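Local coordinates for exopolyphosphatase-related protein (Archaeoglobus fulgidus, PDB 3LLV) that probably binds NAD(P) through the TrkA-N Rossmann domain crystallised here and, as a whole protein, may also bind nucleic acid, at residues E8-G13 and E69-V74; I12-A17 and A34-K39; A55-E60 and L85-A90; S79-N84 and V101-P106; V97-R102 and G116-V121. All coordinates share one frame; numbering follows the deposited sequence.

Contact 1 of 5, residues E8-G13 and E69-V74; sequences EYIVIG and EGVSAV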
# COMPACT_ATOMS: atom_id res chain seq x y z
N GLU A 8 -10.73 -6.34 -3.25
CA GLU A 8 -11.24 -5.25 -2.43
C GLU A 8 -10.10 -4.32 -2.03
O GLU A 8 -10.27 -3.10 -1.96
CB GLU A 8 -11.93 -5.81 -1.19
CG GLU A 8 -13.29 -6.46 -1.47
CD GLU A 8 -13.73 -7.44 -0.39
OE1 GLU A 8 -13.16 -8.54 -0.30
OE2 GLU A 8 -14.67 -7.11 0.36
N TYR A 9 -8.94 -4.92 -1.76
CA TYR A 9 -7.74 -4.15 -1.38
C TYR A 9 -6.54 -4.59 -2.19
O TYR A 9 -6.37 -5.79 -2.49
CB TYR A 9 -7.45 -4.25 0.13
CG TYR A 9 -8.55 -3.70 0.99
CD1 TYR A 9 -8.64 -2.33 1.27
CD2 TYR A 9 -9.54 -4.55 1.50
CE1 TYR A 9 -9.69 -1.82 2.05
CE2 TYR A 9 -10.58 -4.05 2.28
CZ TYR A 9 -10.65 -2.68 2.55
OH TYR A 9 -11.69 -2.20 3.31
N ILE A 10 -5.75 -3.61 -2.61
CA ILE A 10 -4.48 -3.87 -3.26
C ILE A 10 -3.36 -3.32 -2.41
O ILE A 10 -3.33 -2.13 -2.09
CB ILE A 10 -4.43 -3.29 -4.68
CG1 ILE A 10 -5.47 -3.99 -5.55
CG2 ILE A 10 -3.02 -3.44 -5.29
CD1 ILE A 10 -5.59 -3.39 -6.90
N VAL A 11 -2.43 -4.20 -2.03
CA VAL A 11 -1.32 -3.82 -1.16
C VAL A 11 -0.03 -3.81 -1.94
O VAL A 11 0.49 -4.85 -2.34
CB VAL A 11 -1.21 -4.74 0.07
CG1 VAL A 11 0.01 -4.33 0.97
CG2 VAL A 11 -2.47 -4.70 0.87
N ILE A 12 0.52 -2.60 -2.12
CA ILE A 12 1.74 -2.41 -2.86
C ILE A 12 2.84 -2.29 -1.84
O ILE A 12 2.75 -1.49 -0.89
CB ILE A 12 1.66 -1.15 -3.76
CG1 ILE A 12 0.55 -1.35 -4.82
CG2 ILE A 12 3.03 -0.84 -4.37
CD1 ILE A 12 0.22 -0.06 -5.57
N GLY A 13 3.88 -3.10 -2.02
CA GLY A 13 5.00 -3.17 -1.09
C GLY A 13 4.76 -4.39 -0.21
O GLY A 13 3.78 -4.44 0.55
N GLU A 69 -12.32 -0.62 -10.51
CA GLU A 69 -13.47 0.21 -10.20
C GLU A 69 -14.21 -0.27 -8.95
O GLU A 69 -14.79 0.55 -8.28
CB GLU A 69 -14.41 0.42 -11.40
N GLY A 70 -14.15 -1.56 -8.65
CA GLY A 70 -14.66 -2.13 -7.42
C GLY A 70 -13.73 -2.22 -6.20
O GLY A 70 -14.15 -2.63 -5.15
N VAL A 71 -12.48 -1.84 -6.36
CA VAL A 71 -11.52 -1.76 -5.26
C VAL A 71 -11.88 -0.71 -4.20
O VAL A 71 -12.26 0.36 -4.54
CB VAL A 71 -10.13 -1.49 -5.80
CG1 VAL A 71 -9.16 -1.21 -4.70
CG2 VAL A 71 -9.64 -2.61 -6.57
N SER A 72 -11.73 -1.03 -2.93
CA SER A 72 -12.00 -0.08 -1.84
C SER A 72 -10.83 0.86 -1.60
O SER A 72 -11.02 2.08 -1.45
CB SER A 72 -12.36 -0.80 -0.54
OG SER A 72 -13.51 -1.60 -0.73
N ALA A 73 -9.62 0.29 -1.57
CA ALA A 73 -8.43 1.11 -1.44
C ALA A 73 -7.20 0.41 -1.97
O ALA A 73 -7.08 -0.83 -1.91
CB ALA A 73 -8.22 1.58 0.03
N VAL A 74 -6.28 1.22 -2.49
CA VAL A 74 -4.94 0.79 -2.82
C VAL A 74 -4.06 1.30 -1.69
O VAL A 74 -4.09 2.49 -1.37
CB VAL A 74 -4.49 1.38 -4.17
CG1 VAL A 74 -2.99 1.10 -4.43
CG2 VAL A 74 -5.37 0.83 -5.31

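Contact 2 of 5, residues I12-A17 and A34-K39; sequences IGSEAA and AVDKSK. With PO4 (phosphate ion), chain B.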
# COMPACT_ATOMS: atom_id res chain seq x y z
N ILE A 12 0.52 -2.60 -2.12
CA ILE A 12 1.74 -2.41 -2.86
C ILE A 12 2.84 -2.29 -1.84
O ILE A 12 2.75 -1.49 -0.89
CB ILE A 12 1.66 -1.15 -3.76
CG1 ILE A 12 0.55 -1.35 -4.82
CG2 ILE A 12 3.03 -0.84 -4.37
CD1 ILE A 12 0.22 -0.06 -5.57
N GLY A 13 3.88 -3.10 -2.02
CA GLY A 13 5.00 -3.17 -1.09
C GLY A 13 4.76 -4.39 -0.21
O GLY A 13 3.78 -4.44 0.55
N SER A 14 5.63 -5.36 -0.33
CA SER A 14 5.49 -6.57 0.46
C SER A 14 6.60 -6.67 1.50
O SER A 14 7.15 -7.75 1.77
CB SER A 14 5.38 -7.80 -0.44
OG SER A 14 4.13 -7.79 -1.10
N GLU A 15 6.92 -5.51 2.09
CA GLU A 15 7.83 -5.44 3.24
C GLU A 15 6.99 -5.66 4.50
O GLU A 15 5.86 -6.13 4.39
CB GLU A 15 8.61 -4.13 3.25
N ALA A 16 7.52 -5.37 5.69
CA ALA A 16 6.83 -5.82 6.91
C ALA A 16 5.43 -5.23 7.09
O ALA A 16 4.49 -5.96 7.42
CB ALA A 16 7.70 -5.65 8.17
N ALA A 17 5.29 -3.92 6.86
CA ALA A 17 3.99 -3.28 7.02
C ALA A 17 3.00 -3.86 6.01
O ALA A 17 1.87 -4.18 6.35
CB ALA A 17 4.11 -1.78 6.90
N ALA A 34 -1.49 -8.70 -3.23
CA ALA A 34 -0.21 -8.11 -2.86
C ALA A 34 0.59 -7.85 -4.13
O ALA A 34 0.61 -8.69 -5.05
CB ALA A 34 0.55 -9.03 -1.91
N VAL A 35 1.24 -6.69 -4.20
CA VAL A 35 2.00 -6.31 -5.39
C VAL A 35 3.40 -5.86 -4.96
O VAL A 35 3.54 -5.03 -4.07
CB VAL A 35 1.31 -5.15 -6.16
CG1 VAL A 35 2.11 -4.78 -7.41
CG2 VAL A 35 -0.12 -5.52 -6.54
N ASP A 36 4.43 -6.38 -5.62
CA ASP A 36 5.82 -6.00 -5.32
C ASP A 36 6.69 -6.43 -6.49
O ASP A 36 6.35 -7.38 -7.20
CB ASP A 36 6.30 -6.69 -4.04
CG ASP A 36 7.52 -6.00 -3.40
OD1 ASP A 36 7.33 -5.11 -2.54
OD2 ASP A 36 8.67 -6.37 -3.71
N LYS A 37 7.81 -5.74 -6.70
CA LYS A 37 8.77 -6.12 -7.72
C LYS A 37 9.60 -7.35 -7.31
O LYS A 37 10.21 -7.99 -8.16
CB LYS A 37 9.68 -4.95 -8.09
N SER A 38 9.61 -7.69 -6.02
CA SER A 38 10.43 -8.82 -5.52
C SER A 38 9.83 -10.21 -5.78
O SER A 38 8.84 -10.59 -5.15
CB SER A 38 10.72 -8.66 -4.02
OG SER A 38 11.25 -9.85 -3.45
N LYS A 39 10.46 -10.96 -6.69
CA LYS A 39 10.15 -12.36 -6.95
C LYS A 39 10.09 -13.17 -5.65
O LYS A 39 9.13 -13.90 -5.40
CB LYS A 39 11.20 -12.94 -7.93
CG LYS A 39 10.91 -14.28 -8.61
CD LYS A 39 12.04 -14.57 -9.62
CE LYS A 39 11.62 -15.43 -10.82
NZ LYS A 39 11.61 -16.90 -10.53
P PO4 B . 8.65 -1.83 7.10
O1 PO4 B . 7.20 -1.81 6.74
O2 PO4 B . 9.28 -0.46 7.08
O3 PO4 B . 8.86 -2.45 8.46
O4 PO4 B . 9.37 -2.66 6.06

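Contact 3 of 5, residues A55-E60 and L85-A90; sequences ADPTDE and LKILKA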
# COMPACT_ATOMS: atom_id res chain seq x y z
N ALA A 55 5.15 -7.35 -10.04
CA ALA A 55 4.90 -6.25 -10.95
C ALA A 55 5.70 -5.03 -10.52
O ALA A 55 6.04 -4.90 -9.34
CB ALA A 55 3.42 -5.91 -10.96
N ASP A 56 6.01 -4.17 -11.48
CA ASP A 56 6.60 -2.88 -11.19
C ASP A 56 5.46 -1.89 -10.93
O ASP A 56 4.74 -1.56 -11.86
CB ASP A 56 7.45 -2.43 -12.38
CG ASP A 56 8.10 -1.06 -12.17
OD1 ASP A 56 7.77 -0.34 -11.21
OD2 ASP A 56 8.98 -0.70 -12.99
N PRO A 57 5.29 -1.41 -9.67
CA PRO A 57 4.14 -0.57 -9.34
C PRO A 57 4.24 0.88 -9.86
O PRO A 57 3.38 1.71 -9.56
CB PRO A 57 4.08 -0.62 -7.81
CG PRO A 57 5.50 -0.79 -7.39
CD PRO A 57 6.12 -1.69 -8.47
N THR A 58 5.28 1.16 -10.65
CA THR A 58 5.31 2.42 -11.39
C THR A 58 4.90 2.19 -12.86
O THR A 58 4.86 3.12 -13.66
CB THR A 58 6.68 3.14 -11.27
OG1 THR A 58 7.67 2.44 -12.03
CG2 THR A 58 7.13 3.22 -9.84
N ASP A 59 4.53 0.96 -13.19
CA ASP A 59 4.13 0.59 -14.54
C ASP A 59 2.63 0.86 -14.73
O ASP A 59 1.81 0.15 -14.19
CB ASP A 59 4.55 -0.89 -14.77
CG ASP A 59 4.04 -1.51 -16.07
OD1 ASP A 59 3.48 -0.80 -16.94
OD2 ASP A 59 4.23 -2.74 -16.23
N GLU A 60 2.30 1.92 -15.47
CA GLU A 60 0.89 2.25 -15.73
C GLU A 60 0.12 1.11 -16.39
O GLU A 60 -1.07 0.93 -16.13
CB GLU A 60 0.79 3.51 -16.59
CG GLU A 60 1.16 4.77 -15.84
CD GLU A 60 1.04 6.02 -16.70
OE1 GLU A 60 0.14 6.10 -17.56
OE2 GLU A 60 1.84 6.96 -16.47
N LEU A 85 6.04 7.98 -4.30
CA LEU A 85 5.48 9.11 -5.03
C LEU A 85 5.34 8.71 -6.50
O LEU A 85 4.32 8.99 -7.14
CB LEU A 85 6.35 10.37 -4.84
CG LEU A 85 5.79 11.65 -5.44
CD1 LEU A 85 4.48 12.05 -4.72
CD2 LEU A 85 6.80 12.77 -5.28
N LYS A 86 6.36 8.02 -7.02
CA LYS A 86 6.32 7.52 -8.39
C LYS A 86 5.17 6.53 -8.58
O LYS A 86 4.47 6.57 -9.62
CB LYS A 86 7.65 6.88 -8.76
CG LYS A 86 8.72 7.89 -9.08
CD LYS A 86 10.03 7.16 -9.35
CE LYS A 86 10.99 8.01 -10.18
NZ LYS A 86 11.30 9.31 -9.52
N ILE A 87 4.95 5.69 -7.57
CA ILE A 87 3.86 4.71 -7.63
C ILE A 87 2.52 5.42 -7.66
O ILE A 87 1.65 5.13 -8.50
CB ILE A 87 3.91 3.75 -6.42
CG1 ILE A 87 5.15 2.83 -6.51
CG2 ILE A 87 2.60 3.00 -6.29
CD1 ILE A 87 5.43 2.12 -5.21
N LEU A 88 2.37 6.40 -6.78
CA LEU A 88 1.12 7.14 -6.66
C LEU A 88 0.82 7.89 -7.98
O LEU A 88 -0.32 7.92 -8.42
CB LEU A 88 1.21 8.15 -5.50
CG LEU A 88 0.07 9.17 -5.34
CD1 LEU A 88 -1.27 8.44 -5.13
CD2 LEU A 88 0.36 10.13 -4.17
N LYS A 89 1.85 8.48 -8.59
CA LYS A 89 1.64 9.21 -9.84
C LYS A 89 1.26 8.28 -10.99
O LYS A 89 0.41 8.64 -11.80
CB LYS A 89 2.90 10.01 -10.19
CG LYS A 89 3.04 11.26 -9.29
CD LYS A 89 4.34 12.03 -9.55
CE LYS A 89 4.46 13.20 -8.59
NZ LYS A 89 5.76 13.93 -8.70
N ALA A 90 1.90 7.10 -11.05
CA ALA A 90 1.54 6.06 -12.05
C ALA A 90 0.08 5.64 -11.88
O ALA A 90 -0.70 5.59 -12.85
CB ALA A 90 2.49 4.83 -11.94

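Contact 4 of 5, residues S79-N84 and V101-P106; sequences SDDEFN and VRVSSP. With PO4 (phosphate ion), chain B.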
# COMPACT_ATOMS: atom_id res chain seq x y z
N SER A 79 8.72 1.59 2.11
CA SER A 79 9.37 2.52 3.03
C SER A 79 10.25 3.55 2.31
O SER A 79 11.03 4.28 2.95
CB SER A 79 10.18 1.71 4.05
OG SER A 79 11.24 1.07 3.39
N ASP A 80 10.12 3.65 0.99
CA ASP A 80 10.91 4.60 0.18
C ASP A 80 9.99 5.70 -0.36
O ASP A 80 9.19 5.43 -1.26
CB ASP A 80 11.54 3.79 -0.97
CG ASP A 80 12.44 4.61 -1.90
OD1 ASP A 80 12.21 5.82 -2.12
OD2 ASP A 80 13.37 4.00 -2.47
N ASP A 81 10.05 6.90 0.23
CA ASP A 81 9.19 8.03 -0.19
C ASP A 81 9.26 8.31 -1.68
O ASP A 81 8.22 8.47 -2.33
CB ASP A 81 9.53 9.31 0.59
CG ASP A 81 9.07 9.28 2.03
OD1 ASP A 81 8.31 8.35 2.39
OD2 ASP A 81 9.45 10.19 2.83
N GLU A 82 10.46 8.38 -2.23
CA GLU A 82 10.56 8.77 -3.64
C GLU A 82 9.89 7.74 -4.55
O GLU A 82 9.18 8.10 -5.49
CB GLU A 82 12.00 9.08 -4.04
CG GLU A 82 12.52 10.41 -3.42
CD GLU A 82 11.54 11.59 -3.61
OE1 GLU A 82 11.10 11.84 -4.77
OE2 GLU A 82 11.22 12.28 -2.61
N PHE A 83 10.06 6.47 -4.20
CA PHE A 83 9.41 5.39 -4.92
C PHE A 83 7.90 5.41 -4.79
O PHE A 83 7.17 5.25 -5.78
CB PHE A 83 9.98 4.01 -4.52
CG PHE A 83 9.71 2.92 -5.52
CD1 PHE A 83 10.08 3.07 -6.86
CD2 PHE A 83 9.10 1.73 -5.12
CE1 PHE A 83 9.83 2.06 -7.78
CE2 PHE A 83 8.85 0.71 -6.05
CZ PHE A 83 9.21 0.88 -7.37
N ASN A 84 7.42 5.67 -3.57
CA ASN A 84 5.98 5.73 -3.32
C ASN A 84 5.32 6.87 -4.11
O ASN A 84 4.20 6.73 -4.56
CB ASN A 84 5.70 5.91 -1.81
CG ASN A 84 5.92 4.63 -1.03
OD1 ASN A 84 6.32 3.60 -1.57
ND2 ASN A 84 5.66 4.71 0.28
N VAL A 101 -1.32 6.24 1.50
CA VAL A 101 0.10 6.14 1.18
C VAL A 101 0.95 6.40 2.40
O VAL A 101 0.71 7.36 3.12
CB VAL A 101 0.46 7.17 0.09
CG1 VAL A 101 1.87 6.91 -0.44
CG2 VAL A 101 -0.58 7.11 -1.04
N ARG A 102 1.91 5.50 2.63
CA ARG A 102 2.94 5.67 3.66
C ARG A 102 4.03 6.69 3.27
O ARG A 102 4.59 6.64 2.18
CB ARG A 102 3.56 4.29 3.94
CG ARG A 102 4.67 4.33 4.97
CD ARG A 102 5.34 2.96 4.99
NE ARG A 102 6.47 2.93 5.89
CZ ARG A 102 6.98 1.82 6.39
NH1 ARG A 102 6.44 0.63 6.07
NH2 ARG A 102 8.03 1.90 7.21
N VAL A 103 4.28 7.64 4.17
CA VAL A 103 5.28 8.68 3.93
C VAL A 103 6.17 8.74 5.17
O VAL A 103 5.68 8.78 6.29
CB VAL A 103 4.59 10.02 3.66
CG1 VAL A 103 5.59 11.21 3.56
CG2 VAL A 103 3.77 9.92 2.37
N SER A 104 7.49 8.71 4.96
CA SER A 104 8.42 8.74 6.08
C SER A 104 8.81 10.16 6.51
O SER A 104 9.06 10.42 7.69
CB SER A 104 9.66 7.87 5.79
OG SER A 104 10.64 8.52 4.99
N SER A 105 8.85 11.09 5.56
CA SER A 105 9.33 12.45 5.79
C SER A 105 8.14 13.40 5.95
O SER A 105 7.42 13.63 4.98
CB SER A 105 10.17 12.86 4.58
OG SER A 105 10.82 14.09 4.77
N PRO A 106 7.93 13.98 7.17
CA PRO A 106 6.80 14.91 7.28
C PRO A 106 6.81 16.06 6.27
O PRO A 106 5.74 16.49 5.86
CB PRO A 106 6.94 15.47 8.70
CG PRO A 106 7.64 14.43 9.47
CD PRO A 106 8.45 13.58 8.50
P PO4 B . 8.65 -1.83 7.10
O1 PO4 B . 7.20 -1.81 6.74
O2 PO4 B . 9.28 -0.46 7.08
O3 PO4 B . 8.86 -2.45 8.46
O4 PO4 B . 9.37 -2.66 6.06
O HOH W 1 11.80 7.28 2.54

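Contact 5 of 5, residues V97-R102 and G116-V121; sequences VYAIVR and GANLVV. With PO4 (phosphate ion), chain B.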
# COMPACT_ATOMS: atom_id res chain seq x y z
N VAL A 97 -8.86 5.59 -8.03
CA VAL A 97 -9.14 4.67 -6.94
C VAL A 97 -8.55 5.17 -5.61
O VAL A 97 -7.41 5.67 -5.57
CB VAL A 97 -8.66 3.23 -7.27
CG1 VAL A 97 -7.13 3.20 -7.58
CG2 VAL A 97 -9.04 2.27 -6.12
N TYR A 98 -9.32 5.08 -4.54
CA TYR A 98 -8.87 5.60 -3.25
C TYR A 98 -7.51 5.00 -2.85
O TYR A 98 -7.31 3.78 -2.95
CB TYR A 98 -9.92 5.22 -2.23
CG TYR A 98 -9.83 5.96 -0.93
CD1 TYR A 98 -10.55 7.13 -0.72
CD2 TYR A 98 -9.05 5.46 0.12
CE1 TYR A 98 -10.49 7.80 0.47
CE2 TYR A 98 -9.02 6.13 1.36
CZ TYR A 98 -9.73 7.30 1.51
OH TYR A 98 -9.69 7.98 2.72
N ALA A 99 -6.56 5.87 -2.46
CA ALA A 99 -5.20 5.42 -2.12
C ALA A 99 -4.77 5.97 -0.77
O ALA A 99 -5.01 7.15 -0.45
CB ALA A 99 -4.20 5.84 -3.19
N ILE A 100 -4.16 5.09 0.03
CA ILE A 100 -3.61 5.51 1.32
C ILE A 100 -2.14 5.23 1.21
O ILE A 100 -1.74 4.13 0.85
CB ILE A 100 -4.19 4.71 2.49
CG1 ILE A 100 -5.73 4.82 2.51
CG2 ILE A 100 -3.54 5.19 3.81
CD1 ILE A 100 -6.37 3.97 3.61
N VAL A 101 -1.32 6.24 1.50
CA VAL A 101 0.10 6.14 1.18
C VAL A 101 0.95 6.40 2.40
O VAL A 101 0.71 7.36 3.12
CB VAL A 101 0.46 7.17 0.09
CG1 VAL A 101 1.87 6.91 -0.44
CG2 VAL A 101 -0.58 7.11 -1.04
N ARG A 102 1.91 5.50 2.63
CA ARG A 102 2.94 5.67 3.66
C ARG A 102 4.03 6.69 3.27
O ARG A 102 4.59 6.64 2.18
CB ARG A 102 3.56 4.29 3.94
CG ARG A 102 4.67 4.33 4.97
CD ARG A 102 5.34 2.96 4.99
NE ARG A 102 6.47 2.93 5.89
CZ ARG A 102 6.98 1.82 6.39
NH1 ARG A 102 6.44 0.63 6.07
NH2 ARG A 102 8.03 1.90 7.21
N GLY A 116 -2.30 13.29 -5.28
CA GLY A 116 -3.55 12.55 -5.26
C GLY A 116 -3.72 11.48 -4.18
O GLY A 116 -4.64 10.65 -4.28
N ALA A 117 -2.87 11.47 -3.16
CA ALA A 117 -3.11 10.57 -2.01
C ALA A 117 -4.36 11.03 -1.29
O ALA A 117 -4.41 12.21 -0.87
CB ALA A 117 -1.91 10.57 -1.05
N ASN A 118 -5.35 10.14 -1.13
CA ASN A 118 -6.54 10.46 -0.32
C ASN A 118 -6.19 10.62 1.15
O ASN A 118 -6.69 11.52 1.83
CB ASN A 118 -7.63 9.42 -0.46
CG ASN A 118 -8.15 9.31 -1.88
OD1 ASN A 118 -9.26 9.79 -2.23
ND2 ASN A 118 -7.38 8.69 -2.72
N LEU A 119 -5.33 9.73 1.64
CA LEU A 119 -4.82 9.80 3.00
C LEU A 119 -3.34 9.49 2.98
O LEU A 119 -2.89 8.65 2.20
CB LEU A 119 -5.51 8.80 3.92
CG LEU A 119 -6.98 9.06 4.22
CD1 LEU A 119 -7.57 7.93 5.08
CD2 LEU A 119 -7.20 10.43 4.92
N VAL A 120 -2.60 10.19 3.83
CA VAL A 120 -1.21 9.94 4.09
C VAL A 120 -1.03 9.33 5.49
O VAL A 120 -1.56 9.87 6.47
CB VAL A 120 -0.38 11.21 3.90
CG1 VAL A 120 1.03 11.07 4.52
CG2 VAL A 120 -0.31 11.55 2.42
N VAL A 121 -0.31 8.21 5.58
CA VAL A 121 0.08 7.67 6.87
C VAL A 121 1.54 8.09 7.06
O VAL A 121 2.42 7.55 6.42
CB VAL A 121 -0.06 6.14 6.89
CG1 VAL A 121 0.66 5.52 8.12
CG2 VAL A 121 -1.54 5.75 6.88
P PO4 B . 8.65 -1.83 7.10
O1 PO4 B . 7.20 -1.81 6.74
O2 PO4 B . 9.28 -0.46 7.08
O3 PO4 B . 8.86 -2.45 8.46
O4 PO4 B . 9.37 -2.66 6.06

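Contact 1 of 5, residues E8-G13 and E69-V74
Y9 and I10 pair in parallel with A73 and V74, joining the first strand of the Rossmann sheet to strand 73-76, where the order 3-2-1-4-5-6 crosses over and later strands add on the opposite side. I10 N donates to A73 O at 3.2 Å, nearly straight at 165° and in the carbonyl plane. At the entrance to the pair, E8 O receives S72 N at 2.7 Å, while A73 N makes a weak second approach to the same oxygen. V71 CG1 lies 3.5 Å from E8 O, crowding this carbonyl.

The side chains divide between two faces. On one, Y9 CG lies anti to the carbonyl carbon (chi1 -62°), and the ring lies obliquely beside S72 and A73, with CD1 4.1 Å from A73 CB and CE1 3.9 Å from S72 CB. On the other, I10 CD1 meets V71 CG2 at 4.1 Å, about at a right angle, and I12 CD1 meets V74 CG1 at 3.6 Å, crossing obliquely. Helix 81-94 covers this face through I87 and L91, and L25 of helix 16-27 touches Y9.

No charged group takes part in the pairing bonds, which implies that the join rests on backbone polarity and apolar packing.

Contact 2 of 5, residues I12-A17 and A34-K39
V35, S14 and D36 carry most of this contact, which closes the first beta-alpha-beta unit of the Rossmann fold where strand 9-12 runs out into helix 16-27. V35 is the parallel partner of I12: their side chains lie side by side and point the same way, with I12 CG1 4.1 Å from V35 CB. V35 O takes G13 N at 2.8 Å, the donor sitting almost on the C=O axis. G13 has phi/psi of 100°/115°, at which a CB would press against I12 O.

The turn that follows brings S14 alongside D36. S14 CB rests 3.9 Å from D36 CB, and I42 and L45 of helix 39-47 touch S14. Buried S14 OG, one of two conformers, has no partner in the model. D36 CG is anti to its backbone N (chi1 -160°), and OD1 accepts S14 N at 2.8 Å from above the carboxylate plane. Its other oxygen closes an Asx turn, OD2 receiving S38 N at 2.8 Å on the anti side.

At the start of helix 16-27, A17 N binds phosphate O1 at 2.8 Å, and A16 N reaches O4 weakly. This ion, probably from the crystallisation liquor, occupies a helix end where Rossmann domains commonly receive a dinucleotide's pyrophosphate. One backbone N-H grips each oxygen of the D36 carboxylate, which would be likely to stabilise its charge and fix its rotation.

Contact 3 of 5, residues A55-E60 and L85-A90
P57 and T58, inside a type I beta turn from D56 to D59, lie against I87 and A90 of helix 81-94; the turn follows strand 51-54 of the Rossmann sheet. The tight part is the buried inner side. P57 CG meets I87 CD1 at 3.6 Å, the ring and the isoleucine branch crossing at a slant, and I87 CG2 touches P57 O at the same 3.6 Å. I87 CA also directs its hydrogen at that oxygen, while Y63 OH gives P57 O a proper hydrogen bond. A90, whose CB points toward the turn, brings that methyl to 3.4 Å from T58 O.

The packing thins toward solvent. T58 CG2 is 3.9 Å from K86 CB, the two side chains running side by side, but the rest of the lysine leads away from the turn. E60 CG lies 3.6 Å from A90 O, a contact made by the aliphatic part of a partly exposed chain.

Within the turn, D56 OD1 accepts T58 N at 3.0 Å in an Asx turn, and T58 OG1, set between its backbone N and carbonyl carbon (chi1 73°), reaches the same D56 OD1 at 2.9 Å from the same carboxylate face.

Contact 4 of 5, residues S79-N84 and V101-P106
D81 and N84 reach strand 99-103 and the turn after it through like first torsions: each sets CG anti to its own carbonyl carbon (chi1 -73° and -75°). D81 OD1 takes S104 N at 2.7 Å, almost straight at 171°, and OD2 takes S105 N at 2.9 Å; both oxygens use their syn lone pairs. S104 OG adds a bond to OD2 from above the plane, less certain because S104 has two conformers. One turn along, N84 ND2 donates to R102 O at 2.9 Å, within the amide plane, and ND2 also serves G78 O. An alanine in place of D81 would probably leave the backbone N-H groups of S104 and S105 without their acceptors and the turn freer to shift.

R102 sends an extended chain past S79 to the phosphate. S79 CB lies over one guanidinium face, 3.8 Å above the plane and offset toward the rim, while NH1 holds phosphate O1 at 2.6 Å and NH2 holds O2 at 2.7 Å; NH1 also meets T77 O. D81 and N84 thus tie helix to strand in one beta-alpha-beta crossover, while R102 reaches the ion at the C-terminal edge of the sheet, where Rossmann domains commonly receive nucleotides.

Contact 5 of 5, residues V97-R102 and G116-V121
V101 CG2 against A117 CB, 3.7 Å apart, forms the buried apolar centre of an edge pair of the sheet, strands 99-103 and 119-122; on the other face I100 CG2 meets V121 CG2 at 3.7 Å in more exposed packing. F112 of helix 109-114 backs V101, and L88 of helix 81-94 backs A117. The strands run parallel, their short axes 26° apart.

Between the two faces backbone bonds hold the register: V101 N donates to L119 O at 3.0 Å, and V121 N to V101 O at 2.8 Å. At the start A99 O receives N118 N and L119 N, each weakly.

Outward lies Y98, whose CG, anti to its backbone N (chi1 -165°), sets the ring beside N118. N118 CB stands over the ring face, 3.6 Å from the centroid and 19° off the normal, a CH-pi contact, while L119 CD1 comes to the ring edge, 3.2 Å from Y98 OH. An alanine at Y98 would probably leave N118 CB without a covering face and open a gap beside L119 CD1.

This implies that V101 N and O secure the later part of the pair, whereas its beginning leans more on side-chain packing.

In the fold
All five contacts lie in one Rossmann domain built on a six-stranded parallel sheet. Along the chain, contacts 1 and 2 start from the same stretch, contacts 1 and 3 alternate, as do 3 and 4, and contact 5 starts on the strand where contact 4 ends. Contacts 2, 1 and 5 step across the sheet through strands 32-36, 9-12, 73-76, 99-103 and 119-122; the centres of 2 and 5 are about 17 Å apart. Helix 81-94 serves contacts 3 and 4, and I12 packs on P57 and I87, tying contact 3 to the sheet. Contacts 2 and 4, centres about 14 Å apart, both bind the phosphate, through A17 N and R102, consistent with a nucleotide site at this edge.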